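Local coordinates for sister chromatid cohesion protein (Chaetomium thermophilum, PDB 5T8V), which probably acts as a cohesin loader on chromatin, this chain being the C-terminal HEAT-repeat fragment of the longer protein, at residues K61-L66 / A126-R131; R161-I166 / S229-I234; P195-A200 / D251-V256; K202-M207 / M258-Q263; I234-A239 / I245-F250. One frame throughout, in Å; residues are numbered along the deposited sequence.

Interaction 1. Residues K61-L66 / A126-R131; sequences KLQSAL and AIRAAR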
# COMPACT_ATOMS: atom_id res chain seq x y z
N LYS A 61 -28.59 -52.45 34.12
CA LYS A 61 -30.01 -52.33 34.41
C LYS A 61 -30.26 -51.75 35.79
O LYS A 61 -31.14 -50.90 35.97
CB LYS A 61 -30.69 -53.69 34.26
CG LYS A 61 -30.74 -54.19 32.81
CD LYS A 61 -31.96 -55.06 32.54
CE LYS A 61 -31.58 -56.47 32.13
NZ LYS A 61 -32.71 -57.42 32.32
N LEU A 62 -29.49 -52.19 36.79
CA LEU A 62 -29.61 -51.59 38.12
C LEU A 62 -29.39 -50.08 38.06
O LEU A 62 -30.11 -49.32 38.71
CB LEU A 62 -28.62 -52.23 39.09
CG LEU A 62 -28.98 -53.58 39.69
CD1 LEU A 62 -27.86 -54.05 40.61
CD2 LEU A 62 -30.30 -53.52 40.45
N GLN A 63 -28.41 -49.64 37.28
CA GLN A 63 -28.17 -48.21 37.14
C GLN A 63 -29.38 -47.51 36.56
O GLN A 63 -29.80 -46.45 37.05
CB GLN A 63 -26.93 -47.97 36.28
CG GLN A 63 -25.63 -48.39 36.95
CD GLN A 63 -24.50 -48.60 35.96
OE1 GLN A 63 -24.60 -48.23 34.79
NE2 GLN A 63 -23.42 -49.20 36.43
N SER A 64 -29.97 -48.08 35.51
CA SER A 64 -31.17 -47.48 34.92
C SER A 64 -32.28 -47.33 35.95
O SER A 64 -32.85 -46.25 36.12
CB SER A 64 -31.64 -48.32 33.73
OG SER A 64 -32.75 -47.72 33.09
N ALA A 65 -32.59 -48.42 36.66
CA ALA A 65 -33.65 -48.36 37.66
C ALA A 65 -33.34 -47.32 38.74
O ALA A 65 -34.23 -46.57 39.16
CB ALA A 65 -33.83 -49.75 38.29
N LEU A 66 -32.09 -47.27 39.19
CA LEU A 66 -31.69 -46.28 40.18
C LEU A 66 -31.94 -44.86 39.68
O LEU A 66 -32.47 -44.01 40.40
CB LEU A 66 -30.22 -46.46 40.55
CG LEU A 66 -29.88 -47.70 41.38
CD1 LEU A 66 -28.38 -47.97 41.33
CD2 LEU A 66 -30.34 -47.53 42.81
N ALA A 126 -16.35 -54.31 37.04
CA ALA A 126 -15.80 -53.31 37.95
C ALA A 126 -16.13 -51.90 37.49
O ALA A 126 -16.49 -51.04 38.31
CB ALA A 126 -14.29 -53.49 38.08
N ILE A 127 -16.00 -51.63 36.19
CA ILE A 127 -16.32 -50.31 35.66
C ILE A 127 -17.74 -49.91 36.04
O ILE A 127 -17.99 -48.87 36.68
CB ILE A 127 -16.12 -50.28 34.13
CG1 ILE A 127 -14.65 -50.50 33.79
CG2 ILE A 127 -16.61 -48.97 33.53
CD1 ILE A 127 -14.38 -50.74 32.31
N ARG A 128 -18.71 -50.75 35.67
CA ARG A 128 -20.10 -50.42 35.93
C ARG A 128 -20.46 -50.56 37.41
O ARG A 128 -21.43 -49.94 37.86
CB ARG A 128 -21.01 -51.26 35.05
CG ARG A 128 -20.93 -50.83 33.59
CD ARG A 128 -22.09 -51.35 32.77
NE ARG A 128 -22.17 -50.67 31.48
CZ ARG A 128 -22.82 -49.53 31.26
NH1 ARG A 128 -23.46 -48.92 32.25
NH2 ARG A 128 -22.84 -49.00 30.05
N ALA A 129 -19.70 -51.35 38.17
CA ALA A 129 -19.85 -51.34 39.62
C ALA A 129 -19.52 -49.96 40.17
O ALA A 129 -20.27 -49.40 40.99
CB ALA A 129 -18.95 -52.40 40.25
N ALA A 130 -18.39 -49.38 39.74
CA ALA A 130 -18.04 -48.02 40.14
C ALA A 130 -19.15 -47.05 39.75
O ALA A 130 -19.57 -46.22 40.56
CB ALA A 130 -16.72 -47.60 39.49
N ARG A 131 -19.64 -47.15 38.51
CA ARG A 131 -20.72 -46.27 38.08
C ARG A 131 -21.91 -46.37 39.03
O ARG A 131 -22.48 -45.35 39.44
CB ARG A 131 -21.14 -46.60 36.65
CG ARG A 131 -22.21 -45.66 36.11
CD ARG A 131 -22.32 -45.74 34.61
NE ARG A 131 -23.00 -44.57 34.07
CZ ARG A 131 -24.30 -44.49 33.80
NH1 ARG A 131 -25.10 -45.52 34.02
NH2 ARG A 131 -24.80 -43.36 33.31
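R128 is the first residue of 126-131 to meet Q63, and it does so with both backbone and side chain. Its carbonyl O lies 2.6 Å from Q63 NE2, while its NH1 comes within 2.9 Å of Q63 OE1. The latter is a weak hydrogen bond, because the N-H is poorly aimed, with an angle of 118° at the hydrogen. The R128 chain runs about perpendicular to that of Q63, and the strongest polar partner of the arginine is not the glutamine but D199, which forms a salt bridge with NE. One turn further, R131 brings the straighter bond: NH1 donates to Q63 OE1 over 2.9 Å at 159°. Here CG stands anti to the backbone N (chi1 -176°) and the chain is extended as far as NE, which brings NH1 at the edge of the guanidinium to the amide oxygen. OE1 lies almost in the R131 guanidinium plane, whereas NH1 stands above the carbonyl plane of the amide. R131 CD also packs on the oxygen, 3.4 Å from OE1. The buried amide thus has one well-aimed arginine donor on its oxygen and a second, weak one, and T132 OG1 is hydrogen-bonded to its NE2, consistent with this way round of the amide. The contact joins helix 56-71 to helix 120-136, with helix 9-36 against the former, helices 149-172 and 190-213 against the latter, and helix 81-96 touching both.

Interaction 2. Residues R161-I166 / S229-I234; sequences RLIDGI and SQLLFI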
# COMPACT_ATOMS: atom_id res chain seq x y z
N ARG A 161 -6.50 -45.70 34.60
CA ARG A 161 -5.94 -46.87 33.93
C ARG A 161 -6.67 -47.18 32.63
O ARG A 161 -6.08 -47.74 31.71
CB ARG A 161 -5.98 -48.09 34.87
CG ARG A 161 -5.41 -47.81 36.25
CD ARG A 161 -4.79 -49.05 36.89
NE ARG A 161 -5.72 -50.16 37.02
CZ ARG A 161 -6.64 -50.28 37.97
NH1 ARG A 161 -6.77 -49.34 38.90
NH2 ARG A 161 -7.43 -51.34 38.00
N LEU A 162 -7.95 -46.81 32.53
CA LEU A 162 -8.68 -46.98 31.28
C LEU A 162 -8.17 -46.03 30.21
O LEU A 162 -8.00 -46.43 29.05
CB LEU A 162 -10.18 -46.76 31.51
CG LEU A 162 -10.97 -47.92 32.13
CD1 LEU A 162 -12.35 -47.44 32.53
CD2 LEU A 162 -11.05 -49.10 31.18
N ILE A 163 -7.91 -44.78 30.58
CA ILE A 163 -7.40 -43.81 29.61
C ILE A 163 -5.99 -44.18 29.18
O ILE A 163 -5.67 -44.20 27.99
CB ILE A 163 -7.47 -42.39 30.20
CG1 ILE A 163 -8.94 -42.00 30.42
CG2 ILE A 163 -6.79 -41.38 29.28
CD1 ILE A 163 -9.13 -40.78 31.27
N ASP A 164 -5.11 -44.48 30.15
CA ASP A 164 -3.72 -44.77 29.81
C ASP A 164 -3.58 -46.10 29.08
O ASP A 164 -2.76 -46.22 28.16
CB ASP A 164 -2.87 -44.79 31.08
CG ASP A 164 -2.60 -43.40 31.63
OD1 ASP A 164 -2.59 -42.44 30.84
OD2 ASP A 164 -2.39 -43.29 32.86
N GLY A 165 -4.37 -47.10 29.46
CA GLY A 165 -4.11 -48.47 29.04
C GLY A 165 -4.95 -49.01 27.91
O GLY A 165 -4.62 -50.06 27.35
N ILE A 166 -6.05 -48.34 27.55
CA ILE A 166 -6.96 -48.87 26.55
C ILE A 166 -7.39 -47.79 25.56
O ILE A 166 -7.14 -47.91 24.36
CB ILE A 166 -8.18 -49.53 27.22
CG1 ILE A 166 -7.71 -50.70 28.10
CG2 ILE A 166 -9.18 -50.00 26.17
CD1 ILE A 166 -8.82 -51.50 28.76
N SER A 229 -7.98 -33.75 30.60
CA SER A 229 -7.04 -33.02 29.76
C SER A 229 -6.31 -33.97 28.82
O SER A 229 -6.05 -33.62 27.66
CB SER A 229 -6.03 -32.26 30.63
OG SER A 229 -5.02 -31.67 29.84
N GLN A 230 -5.98 -35.17 29.29
CA GLN A 230 -5.32 -36.14 28.42
C GLN A 230 -6.26 -36.64 27.33
O GLN A 230 -5.88 -36.71 26.16
CB GLN A 230 -4.77 -37.30 29.25
CG GLN A 230 -4.01 -38.35 28.45
CD GLN A 230 -2.89 -37.75 27.62
OE1 GLN A 230 -1.73 -37.72 28.04
NE2 GLN A 230 -3.22 -37.27 26.42
N LEU A 231 -7.49 -36.99 27.71
CA LEU A 231 -8.47 -37.45 26.72
C LEU A 231 -8.79 -36.38 25.68
O LEU A 231 -9.25 -36.72 24.59
CB LEU A 231 -9.77 -37.88 27.41
CG LEU A 231 -9.93 -39.34 27.81
CD1 LEU A 231 -11.27 -39.53 28.49
CD2 LEU A 231 -9.81 -40.27 26.61
N LEU A 232 -8.58 -35.11 26.01
CA LEU A 232 -8.92 -34.03 25.09
C LEU A 232 -8.11 -34.13 23.80
O LEU A 232 -8.64 -33.88 22.71
CB LEU A 232 -8.69 -32.68 25.77
CG LEU A 232 -9.08 -31.42 25.00
CD1 LEU A 232 -10.58 -31.34 24.82
CD2 LEU A 232 -8.55 -30.20 25.73
N PHE A 233 -6.84 -34.51 23.91
CA PHE A 233 -5.94 -34.62 22.76
C PHE A 233 -5.83 -36.05 22.25
O PHE A 233 -4.78 -36.44 21.72
CB PHE A 233 -4.56 -34.06 23.12
CG PHE A 233 -4.60 -32.68 23.69
CD1 PHE A 233 -4.60 -31.57 22.86
CD2 PHE A 233 -4.66 -32.47 25.06
CE1 PHE A 233 -4.64 -30.29 23.37
CE2 PHE A 233 -4.71 -31.20 25.59
CZ PHE A 233 -4.70 -30.10 24.74
N ILE A 234 -6.88 -36.84 22.41
CA ILE A 234 -6.90 -38.19 21.86
C ILE A 234 -6.70 -38.13 20.36
O ILE A 234 -7.21 -37.23 19.68
CB ILE A 234 -8.22 -38.89 22.23
CG1 ILE A 234 -8.25 -40.32 21.69
CG2 ILE A 234 -9.41 -38.09 21.71
CD1 ILE A 234 -9.41 -41.13 22.22
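I163 and L231 carry this contact, branch against branch and entirely through carbon. The I163 methyl CD1 is 3.7 Å from L231 CD1, and its CG1 lies 3.9 Å from L231 CG, so the longer arm of the isoleucine passes obliquely by the leucine fork, touching CG and CD1. The other branch, CG2, stands anti to the backbone N and reaches the second leucine methyl, with CG2 to L231 CD2 at 4.2 Å. That same CG2 also meets the aliphatic part of Q230, whose CG is 4.2 Å away. With an alanine here, both arms of I163 would be gone, and L231 would probably face a gap and be freer to turn. Further out, M168 touches both I163 and Q230, and I167 packs against L231, so the next turn of helix 149-172 extends the apolar surface. L204 and A257 flank L231 from two other helices. The first helix has a wider pi-type turn at 163-166, starting at I163. Such helix-on-helix packing of aliphatic residues is characteristic of the all-helical solenoid that HEAT repeats build.

Interaction 3. Residues P195-A200 / D251-V256; sequences PLMTDA and DGFRLV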
# COMPACT_ATOMS: atom_id res chain seq x y z
N PRO A 195 -18.57 -52.52 23.85
CA PRO A 195 -19.21 -52.40 25.17
C PRO A 195 -18.27 -51.89 26.25
O PRO A 195 -18.69 -51.13 27.12
CB PRO A 195 -19.69 -53.83 25.45
CG PRO A 195 -19.88 -54.43 24.10
CD PRO A 195 -18.80 -53.84 23.24
N LEU A 196 -17.00 -52.30 26.20
CA LEU A 196 -16.02 -51.79 27.15
C LEU A 196 -15.88 -50.28 27.02
O LEU A 196 -15.88 -49.55 28.03
CB LEU A 196 -14.68 -52.48 26.92
CG LEU A 196 -13.52 -52.07 27.83
CD1 LEU A 196 -13.79 -52.49 29.26
CD2 LEU A 196 -12.23 -52.68 27.32
N MET A 197 -15.76 -49.78 25.79
CA MET A 197 -15.67 -48.34 25.57
C MET A 197 -16.90 -47.63 26.12
O MET A 197 -16.78 -46.61 26.80
CB MET A 197 -15.51 -48.05 24.07
CG MET A 197 -14.27 -48.67 23.45
SD MET A 197 -12.75 -48.13 24.25
CE MET A 197 -11.73 -47.80 22.82
N THR A 198 -18.09 -48.16 25.82
CA THR A 198 -19.31 -47.55 26.36
C THR A 198 -19.26 -47.50 27.88
O THR A 198 -19.60 -46.48 28.48
CB THR A 198 -20.53 -48.33 25.88
OG1 THR A 198 -20.61 -48.28 24.45
CG2 THR A 198 -21.82 -47.75 26.47
N ASP A 199 -18.84 -48.59 28.52
CA ASP A 199 -18.72 -48.60 29.97
C ASP A 199 -17.80 -47.48 30.44
O ASP A 199 -18.12 -46.75 31.39
CB ASP A 199 -18.19 -49.96 30.44
CG ASP A 199 -19.13 -51.10 30.10
OD1 ASP A 199 -20.13 -50.86 29.37
OD2 ASP A 199 -18.87 -52.23 30.54
N ALA A 200 -16.65 -47.32 29.78
CA ALA A 200 -15.72 -46.26 30.16
C ALA A 200 -16.36 -44.88 30.03
O ALA A 200 -16.29 -44.06 30.96
CB ALA A 200 -14.45 -46.35 29.31
N ASP A 251 -14.53 -39.81 19.41
CA ASP A 251 -15.10 -38.47 19.49
C ASP A 251 -15.96 -38.33 20.74
O ASP A 251 -15.88 -37.32 21.45
CB ASP A 251 -15.93 -38.16 18.24
CG ASP A 251 -15.09 -38.03 16.99
OD1 ASP A 251 -13.84 -38.01 17.10
OD2 ASP A 251 -15.67 -37.94 15.89
N GLY A 252 -16.78 -39.34 21.02
CA GLY A 252 -17.56 -39.33 22.25
C GLY A 252 -16.69 -39.16 23.47
O GLY A 252 -17.03 -38.42 24.40
N PHE A 253 -15.54 -39.84 23.50
CA PHE A 253 -14.62 -39.63 24.61
C PHE A 253 -14.19 -38.17 24.70
O PHE A 253 -14.21 -37.57 25.78
CB PHE A 253 -13.40 -40.54 24.48
CG PHE A 253 -13.65 -41.93 24.97
CD1 PHE A 253 -13.75 -42.19 26.32
CD2 PHE A 253 -13.78 -42.97 24.07
CE1 PHE A 253 -13.98 -43.47 26.77
CE2 PHE A 253 -14.01 -44.26 24.52
CZ PHE A 253 -14.10 -44.51 25.87
N ARG A 254 -13.79 -37.58 23.57
CA ARG A 254 -13.40 -36.17 23.57
C ARG A 254 -14.49 -35.30 24.19
O ARG A 254 -14.21 -34.44 25.04
CB ARG A 254 -13.10 -35.72 22.14
CG ARG A 254 -12.09 -34.59 22.02
CD ARG A 254 -11.59 -34.46 20.58
NE ARG A 254 -12.69 -34.32 19.63
CZ ARG A 254 -12.57 -34.42 18.31
NH1 ARG A 254 -11.38 -34.66 17.77
NH2 ARG A 254 -13.63 -34.27 17.52
N LEU A 255 -15.74 -35.52 23.78
CA LEU A 255 -16.84 -34.71 24.30
C LEU A 255 -16.99 -34.89 25.81
O LEU A 255 -17.12 -33.91 26.55
CB LEU A 255 -18.13 -35.07 23.57
CG LEU A 255 -18.48 -34.15 22.41
CD1 LEU A 255 -19.50 -34.80 21.49
CD2 LEU A 255 -19.01 -32.82 22.94
N VAL A 256 -16.99 -36.14 26.28
CA VAL A 256 -17.08 -36.39 27.71
C VAL A 256 -15.98 -35.64 28.45
O VAL A 256 -16.21 -35.07 29.53
CB VAL A 256 -17.03 -37.90 27.99
CG1 VAL A 256 -16.72 -38.18 29.46
CG2 VAL A 256 -18.34 -38.55 27.60
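Bending M197 at successive torsions, with CG beside the backbone N (chi1 -60°) and a second turn of similar size, lays its sulfur alongside the far end of the F253 ring. F253 itself has CG anti to its carbonyl carbon (chi1 -81°), which directs the ring toward helix 190-213. The two side chains run about perpendicular to each other. M197 SD is 4.1 Å from F253 CE2 and approaches the ring obliquely, 69° off its normal, in a Met-aromatic contact. CB of the same methionine is also 4.1 Å from F253 CE2. On the neighbouring turn A200 CB meets the ring at its edge, close to the ring plane and 3.9 Å from F253 CE1. Between them the outermost carbon, F253 CZ, sits 3.5 Å from the backbone O of M197, so the ring end is lodged in the shallow groove between residues three apart on one helix. Replacing the phenylalanine by an alanine would probably open a gap in that groove and remove the F253 side of the Met-aromatic contact. Around the site, L204 and Q201 touch the same ring from helix 190-213, I167 reaches it from helix 149-172, and F250 lies against M197. The result is a phenylalanine from one helix packed between residues one turn apart on another, consistent with the helix-on-helix packing of a HEAT-repeat solenoid.

Interaction 4. Residues K202-M207 / M258-Q263; sequences KLLSMM and MDMICQ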
# COMPACT_ATOMS: atom_id res chain seq x y z
N LYS A 202 -19.53 -44.06 30.09
CA LYS A 202 -20.56 -43.91 31.11
C LYS A 202 -19.95 -43.64 32.48
O LYS A 202 -20.50 -42.87 33.28
CB LYS A 202 -21.44 -45.15 31.15
CG LYS A 202 -22.18 -45.42 29.85
CD LYS A 202 -23.36 -44.47 29.66
CE LYS A 202 -24.15 -44.81 28.40
NZ LYS A 202 -24.70 -46.21 28.43
N LEU A 203 -18.81 -44.26 32.78
CA LEU A 203 -18.16 -44.01 34.07
C LEU A 203 -17.61 -42.59 34.14
O LEU A 203 -17.84 -41.87 35.12
CB LEU A 203 -17.04 -45.03 34.30
CG LEU A 203 -16.26 -44.83 35.61
CD1 LEU A 203 -17.19 -44.90 36.81
CD2 LEU A 203 -15.15 -45.86 35.73
N LEU A 204 -16.87 -42.16 33.11
CA LEU A 204 -16.32 -40.81 33.12
C LEU A 204 -17.42 -39.77 33.27
O LEU A 204 -17.35 -38.88 34.14
CB LEU A 204 -15.52 -40.57 31.84
CG LEU A 204 -14.26 -41.42 31.67
CD1 LEU A 204 -13.78 -41.40 30.24
CD2 LEU A 204 -13.16 -40.93 32.60
N SER A 205 -18.46 -39.86 32.44
CA SER A 205 -19.58 -38.93 32.56
C SER A 205 -20.21 -39.02 33.95
O SER A 205 -20.64 -38.00 34.51
CB SER A 205 -20.62 -39.21 31.48
OG SER A 205 -21.36 -40.38 31.78
N MET A 206 -20.27 -40.23 34.52
CA MET A 206 -20.82 -40.37 35.86
C MET A 206 -19.97 -39.64 36.89
O MET A 206 -20.51 -39.15 37.89
CB MET A 206 -20.95 -41.85 36.23
CG MET A 206 -21.66 -42.08 37.56
SD MET A 206 -23.33 -41.39 37.58
CE MET A 206 -23.31 -40.50 39.13
N MET A 207 -18.66 -39.57 36.69
CA MET A 207 -17.81 -38.79 37.58
C MET A 207 -18.09 -37.30 37.41
O MET A 207 -18.19 -36.56 38.40
CB MET A 207 -16.34 -39.09 37.31
CG MET A 207 -15.95 -40.54 37.51
SD MET A 207 -16.16 -41.10 39.21
CE MET A 207 -14.86 -40.19 40.04
N MET A 258 -14.44 -32.83 27.52
CA MET A 258 -14.78 -31.41 27.55
C MET A 258 -15.81 -31.12 28.64
O MET A 258 -15.67 -30.16 29.41
CB MET A 258 -15.30 -30.97 26.19
CG MET A 258 -14.22 -30.96 25.12
SD MET A 258 -14.84 -30.40 23.52
CE MET A 258 -13.32 -30.41 22.56
N ASP A 259 -16.86 -31.94 28.72
CA ASP A 259 -17.86 -31.76 29.77
C ASP A 259 -17.21 -31.80 31.15
O ASP A 259 -17.50 -30.95 32.00
CB ASP A 259 -18.94 -32.84 29.66
CG ASP A 259 -19.82 -32.66 28.44
OD1 ASP A 259 -19.56 -31.74 27.65
OD2 ASP A 259 -20.78 -33.44 28.28
N MET A 260 -16.32 -32.76 31.37
CA MET A 260 -15.69 -32.89 32.68
C MET A 260 -14.87 -31.65 33.02
O MET A 260 -14.95 -31.13 34.14
CB MET A 260 -14.81 -34.14 32.71
CG MET A 260 -14.30 -34.50 34.10
SD MET A 260 -13.36 -36.04 34.12
CE MET A 260 -14.63 -37.24 33.77
N ILE A 261 -14.08 -31.16 32.07
CA ILE A 261 -13.24 -29.99 32.33
C ILE A 261 -14.11 -28.77 32.59
O ILE A 261 -13.78 -27.94 33.44
CB ILE A 261 -12.26 -29.75 31.16
CG1 ILE A 261 -11.31 -30.94 31.02
CG2 ILE A 261 -11.47 -28.46 31.40
CD1 ILE A 261 -10.39 -30.86 29.81
N CYS A 262 -15.21 -28.62 31.85
CA CYS A 262 -16.12 -27.51 32.12
C CYS A 262 -16.70 -27.61 33.52
O CYS A 262 -16.85 -26.60 34.22
CB CYS A 262 -17.24 -27.48 31.08
SG CYS A 262 -16.70 -26.96 29.45
N GLN A 263 -17.02 -28.83 33.96
CA GLN A 263 -17.56 -29.00 35.31
C GLN A 263 -16.54 -28.60 36.36
O GLN A 263 -16.84 -27.78 37.24
CB GLN A 263 -18.01 -30.45 35.50
CG GLN A 263 -19.46 -30.66 35.17
CD GLN A 263 -20.36 -30.28 36.32
OE1 GLN A 263 -20.48 -31.02 37.29
NE2 GLN A 263 -21.00 -29.11 36.22
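M260 lays its terminal methyl over the turn of helix 190-213 that runs from L204 to M207. Its CG stands anti to the backbone N (chi1 -170°) and the next torsion is extended, so the chain leaves helix 247-267 nearly straight before turning aside at the sulfur (chi3 -68°). CE is thereby the atom that does the touching. It lies 3.2 Å from the backbone O of L204 and 4.0 Å from L204 CB, while the leucine side chain runs about perpendicular to the methionine. One leucine methyl also comes near, with L204 CD2 4.1 Å from M260 CE. On the next turn M207 offers only its root: M207 CB is 4.3 Å from M260 CE, and its sulfur heads elsewhere. The contact is small, one methyl against a backbone oxygen and three side-chain carbons. On the first helix S205 OG donates to K202 O over 3.0 Å, joining the backbone N of M206 on that oxygen; R131 NE adds a weak bond to it. S208 also touches M260, and L204 is packed from another direction by L231. Helix 190-213 is thus placed between helix 120-136, on which K202, L203 and M206 rest, and helix 247-267. The latter in turn leans through M258 and I261 on helices 218-232 and 305-315, D259 being tied to R312 by a salt bridge.

Interaction 5. Residues I234-A239 / I245-F250; sequences IETANA and IETQKF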
# COMPACT_ATOMS: atom_id res chain seq x y z
N ILE A 234 -6.88 -36.84 22.41
CA ILE A 234 -6.90 -38.19 21.86
C ILE A 234 -6.70 -38.13 20.36
O ILE A 234 -7.21 -37.23 19.68
CB ILE A 234 -8.22 -38.89 22.23
CG1 ILE A 234 -8.25 -40.32 21.69
CG2 ILE A 234 -9.41 -38.09 21.71
CD1 ILE A 234 -9.41 -41.13 22.22
N GLU A 235 -5.94 -39.09 19.82
CA GLU A 235 -5.60 -39.09 18.40
C GLU A 235 -6.53 -40.04 17.65
O GLU A 235 -6.20 -41.18 17.33
CB GLU A 235 -4.14 -39.48 18.19
CG GLU A 235 -3.22 -38.29 18.03
CD GLU A 235 -1.94 -38.64 17.28
OE1 GLU A 235 -1.29 -39.64 17.66
OE2 GLU A 235 -1.61 -37.93 16.31
N THR A 236 -7.73 -39.54 17.38
CA THR A 236 -8.62 -40.21 16.45
C THR A 236 -7.94 -40.35 15.09
O THR A 236 -7.12 -39.52 14.69
CB THR A 236 -9.93 -39.42 16.31
OG1 THR A 236 -10.60 -39.39 17.57
CG2 THR A 236 -10.84 -40.04 15.27
N ALA A 237 -8.28 -41.42 14.38
CA ALA A 237 -7.70 -41.67 13.08
C ALA A 237 -8.32 -40.75 12.03
O ALA A 237 -9.42 -40.21 12.20
CB ALA A 237 -7.88 -43.13 12.67
N ASN A 238 -7.59 -40.57 10.92
CA ASN A 238 -8.05 -39.71 9.84
C ASN A 238 -9.38 -40.21 9.29
O ASN A 238 -10.43 -39.61 9.53
CB ASN A 238 -7.00 -39.65 8.73
CG ASN A 238 -5.62 -39.30 9.25
OD1 ASN A 238 -5.46 -38.87 10.39
ND2 ASN A 238 -4.60 -39.49 8.41
N ALA A 239 -9.35 -41.31 8.54
CA ALA A 239 -10.54 -41.93 7.98
C ALA A 239 -10.82 -43.25 8.70
O ALA A 239 -9.96 -43.80 9.39
CB ALA A 239 -10.39 -42.17 6.48
N ILE A 245 -11.78 -49.29 15.87
CA ILE A 245 -13.23 -49.13 15.98
C ILE A 245 -13.62 -47.80 15.34
O ILE A 245 -12.77 -47.01 14.93
CB ILE A 245 -13.72 -49.20 17.44
CG1 ILE A 245 -13.05 -48.12 18.29
CG2 ILE A 245 -13.44 -50.58 18.02
CD1 ILE A 245 -13.57 -48.04 19.71
N GLU A 246 -14.93 -47.57 15.26
CA GLU A 246 -15.44 -46.35 14.67
C GLU A 246 -14.89 -45.13 15.39
O GLU A 246 -14.97 -45.02 16.62
CB GLU A 246 -16.96 -46.34 14.70
CG GLU A 246 -17.60 -47.31 13.72
CD GLU A 246 -19.12 -47.31 13.80
OE1 GLU A 246 -19.67 -46.64 14.70
OE2 GLU A 246 -19.75 -47.98 12.96
N THR A 247 -14.32 -44.20 14.62
CA THR A 247 -13.74 -42.99 15.19
C THR A 247 -14.73 -42.21 16.04
O THR A 247 -14.35 -41.56 17.02
CB THR A 247 -13.21 -42.11 14.05
OG1 THR A 247 -14.22 -41.95 13.06
CG2 THR A 247 -11.98 -42.74 13.41
N GLN A 248 -16.02 -42.25 15.68
CA GLN A 248 -17.02 -41.48 16.41
C GLN A 248 -17.05 -41.85 17.89
O GLN A 248 -17.35 -40.99 18.73
CB GLN A 248 -18.40 -41.70 15.79
CG GLN A 248 -18.53 -41.16 14.37
CD GLN A 248 -19.97 -41.02 13.92
OE1 GLN A 248 -20.89 -41.06 14.73
NE2 GLN A 248 -20.17 -40.85 12.62
N LYS A 249 -16.76 -43.10 18.23
CA LYS A 249 -16.70 -43.50 19.63
C LYS A 249 -15.66 -42.67 20.38
O LYS A 249 -15.94 -42.08 21.44
CB LYS A 249 -16.40 -45.00 19.71
CG LYS A 249 -16.81 -45.68 21.00
CD LYS A 249 -18.32 -45.70 21.20
CE LYS A 249 -18.69 -46.25 22.56
NZ LYS A 249 -20.15 -46.12 22.85
N PHE A 250 -14.45 -42.59 19.81
CA PHE A 250 -13.41 -41.76 20.41
C PHE A 250 -13.84 -40.29 20.46
O PHE A 250 -13.56 -39.59 21.44
CB PHE A 250 -12.11 -41.91 19.63
CG PHE A 250 -11.55 -43.31 19.65
CD1 PHE A 250 -11.15 -43.89 20.83
CD2 PHE A 250 -11.43 -44.04 18.47
CE1 PHE A 250 -10.63 -45.17 20.86
CE2 PHE A 250 -10.91 -45.32 18.49
CZ PHE A 250 -10.51 -45.89 19.68
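Next to T247, which packs on T236, the backbone bond K249 N to E246 O (3.1 Å) is the shortest within either segment and lies near the start of helix 247-267. Across the contact T236 CG2 lies 3.4 Å from T247 CB and 3.5 Å from T247 CG2, the two threonine chains standing about at right angles. T247 keeps OG1 between its backbone N and carbonyl carbon (chi1 50°), which leaves CG2 turned to the loop; there A237 adds its backbone O, 3.8 Å from T247 CG2, and its methyl. The T247 hydroxyl itself has a weak hydrogen bond with E240. F250, one helical turn on from T247, has its CB 3.6 Å from T236 OG1, and I234 sends CD1 to within 3.5 Å of F250 CD1, meeting the ring obliquely. The same methyl is 3.8 Å from F250 CB. Behind this, A171 touches both I234 and F250, and M197 also packs on the phenylalanine. Between the segments everything is van der Waals contact: methyls, the F250 CB and ring, and two oxygens hold the loop against the helix start. The polar bonds of T247 and K249 go to E240 and T198, outside the segments, which suggests that shape rather than charge sets how the loop lies.

Overall arrangement
From the N terminus, interaction 1 closes first, bringing helix 56-71 onto helix 120-136 across 59 residues, and it is complete before the others begin. Interaction 2 opens next at 161-166, but before its partner 229-234 arrives, interactions 3 and 4 have opened on helix 190-213. Both close later on helix 247-267, so they cross interaction 2 and each other. Interaction 5 follows interaction 2, sharing I234 with it, and its short turn lies within the spans of both 3 and 4. I127 packing on L162 links interaction 1 to interaction 2, and V256 against L204 joins interactions 3 and 4, making one continuous bundle at the N-terminal end of the fragment.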